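Local coordinates for protein putative glutathione S-transferase (Corynebacterium glutamicum, PDB 3M1G) that probably acts as a glutathione transferase of the ECM4-like subfamily, at residues T203-S208 / G261-G266. Numbering follows the deposited sequence.
Sequences TGFAGS and GHFKCG
Gly204, in the last turn of helix 199-204, and Phe263, in the loop after helix 255-259, bring their backbones together, CA to CA 3.6 Å. Lys264 N donates to Gly261 O and closes a type I beta turn that presents Phe263 to the helix end. No direct hydrogen bond joins the segments; a water does so, donating to Gly204 O and His262 O, each at 2.8 Å, and weakly accepting from Lys264 NZ, whose stronger partner is Asn310 of the second subunit. Gly204, with no side chain, lets Phe263 CB lie against its CA (3.5 Å), which also makes a CA-H...O contact with Phe263 O (3.4 Å). In a T-shaped pair with planes at 58°, Phe263 turns its edge to a face of Phe205: Phe263 CE1 sits over that face, offset toward the rim, and Phe263 CZ is 3.9 Å from Phe205 CE2. With Thr203 OG1 beside the backbone N (chi1 -56°) and bonded back to Gly199 O, Thr203 CG2 is left anti to N and reaches Phe263 O at 3.5 Å, while CB packs on Cys265 SG. The contact thus joins a helix end to an interhelical loop in the all-helical C-terminal domain of the glutathione transferase fold, where the Phe263 ring also meets Tyr201, the predicted proton donor/acceptor, and Tyr259, predicted to lower the pKa of the predicted nucleophile Cys70.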
loop_
_atom_site.group_PDB
_atom_site.type_symbol
_atom_site.label_atom_id
_atom_site.label_comp_id
_atom_site.label_asym_id
_atom_site.label_seq_id
_atom_site.Cartn_x
_atom_site.Cartn_y
_atom_site.Cartn_z
ATOM N N THR A 203 -7.038 4.205 -13.166
ATOM C CA THR A 203 -6.917 3.008 -12.330
ATOM C C THR A 203 -7.837 3.113 -11.134
ATOM O O THR A 203 -8.592 2.200 -10.886
ATOM C CB THR A 203 -5.460 2.736 -11.872
ATOM O OG1 THR A 203 -4.615 2.658 -13.023
ATOM C CG2 THR A 203 -5.354 1.406 -11.103
ATOM N N GLY A 204 -7.823 4.250 -10.452
ATOM C CA GLY A 204 -8.607 4.450 -9.256
ATOM C C GLY A 204 -10.105 4.565 -9.454
ATOM O O GLY A 204 -10.866 4.061 -8.623
ATOM N N PHE A 205 -10.529 5.237 -10.539
ATOM C CA PHE A 205 -11.942 5.429 -10.819
ATOM C C PHE A 205 -12.521 4.396 -11.774
ATOM O O PHE A 205 -13.627 4.571 -12.243
ATOM C CB PHE A 205 -12.203 6.855 -11.351
ATOM C CG PHE A 205 -12.032 7.921 -10.305
ATOM C CD1 PHE A 205 -12.751 7.870 -9.126
ATOM C CD2 PHE A 205 -11.198 8.979 -10.502
ATOM C CE1 PHE A 205 -12.593 8.842 -8.148
ATOM C CE2 PHE A 205 -11.069 9.972 -9.533
ATOM C CZ PHE A 205 -11.753 9.877 -8.353
ATOM N N ALA A 206 -11.793 3.324 -12.053
ATOM C CA ALA A 206 -12.271 2.294 -12.957
ATOM C C ALA A 206 -13.639 1.815 -12.487
ATOM O O ALA A 206 -13.856 1.620 -11.288
ATOM C CB ALA A 206 -11.313 1.137 -13.009
ATOM N N GLY A 207 -14.528 1.597 -13.456
ATOM C CA GLY A 207 -15.913 1.200 -13.198
ATOM C C GLY A 207 -16.172 -0.291 -13.258
ATOM O O GLY A 207 -17.303 -0.712 -13.079
ATOM N N SER A 208 -15.157 -1.081 -13.572
ATOM C CA SER A 208 -15.277 -2.513 -13.629
ATOM C C SER A 208 -13.887 -3.096 -13.364
ATOM O O SER A 208 -12.881 -2.375 -13.431
ATOM C CB SER A 208 -15.765 -2.973 -15.008
ATOM O OG SER A 208 -14.767 -2.677 -15.980
ATOM N N GLY A 261 -2.860 2.914 -2.372
ATOM C CA GLY A 261 -4.005 2.250 -1.751
ATOM C C GLY A 261 -5.385 2.725 -2.251
ATOM O O GLY A 261 -6.159 1.942 -2.798
ATOM N N HIS A 262 -5.673 4.013 -2.063
ATOM C CA HIS A 262 -6.960 4.616 -2.431
ATOM C C HIS A 262 -7.357 4.332 -3.881
ATOM O O HIS A 262 -8.493 3.953 -4.128
ATOM C CB HIS A 262 -6.894 6.125 -2.170
ATOM C CG HIS A 262 -8.187 6.852 -2.382
ATOM N ND1 HIS A 262 -9.324 6.595 -1.641
ATOM C CD2 HIS A 262 -8.503 7.878 -3.221
ATOM C CE1 HIS A 262 -10.285 7.428 -2.017
ATOM N NE2 HIS A 262 -9.813 8.220 -2.974
ATOM N N PHE A 263 -6.416 4.483 -4.815
ATOM C CA PHE A 263 -6.651 4.198 -6.248
ATOM C C PHE A 263 -6.185 2.803 -6.693
ATOM O O PHE A 263 -6.180 2.498 -7.905
ATOM C CB PHE A 263 -5.964 5.268 -7.124
ATOM C CG PHE A 263 -6.668 6.618 -7.156
ATOM C CD1 PHE A 263 -7.891 6.819 -6.545
ATOM C CD2 PHE A 263 -6.147 7.644 -7.905
ATOM C CE1 PHE A 263 -8.564 8.047 -6.651
ATOM C CE2 PHE A 263 -6.830 8.894 -8.005
ATOM C CZ PHE A 263 -8.020 9.079 -7.351
ATOM N N LYS A 264 -5.790 1.963 -5.732
ATOM C CA LYS A 264 -5.421 0.561 -5.995
ATOM C C LYS A 264 -4.304 0.427 -7.021
ATOM O O LYS A 264 -4.234 -0.565 -7.728
ATOM C CB LYS A 264 -6.655 -0.232 -6.435
ATOM C CG LYS A 264 -7.833 -0.192 -5.417
ATOM C CD LYS A 264 -8.947 -1.167 -5.798
ATOM C CE LYS A 264 -10.023 -1.288 -4.708
ATOM N NZ LYS A 264 -10.862 -0.062 -4.534
ATOM N N CYS A 265 -3.389 1.402 -7.064
ATOM C CA CYS A 265 -2.316 1.396 -8.060
ATOM C C CYS A 265 -1.076 0.594 -7.598
ATOM O O CYS A 265 -0.127 0.417 -8.356
ATOM C CB CYS A 265 -1.853 2.818 -8.342
ATOM S SG CYS A 265 -3.051 3.821 -9.178
ATOM N N GLY A 266 -1.095 0.132 -6.354
ATOM C CA GLY A 266 0.079 -0.485 -5.718
ATOM C C GLY A 266 0.629 -1.827 -6.153
ATOM O O GLY A 266 0.594 -2.776 -5.369
HETATM O O HOH W 1 -10.032 2.850 -6.242
#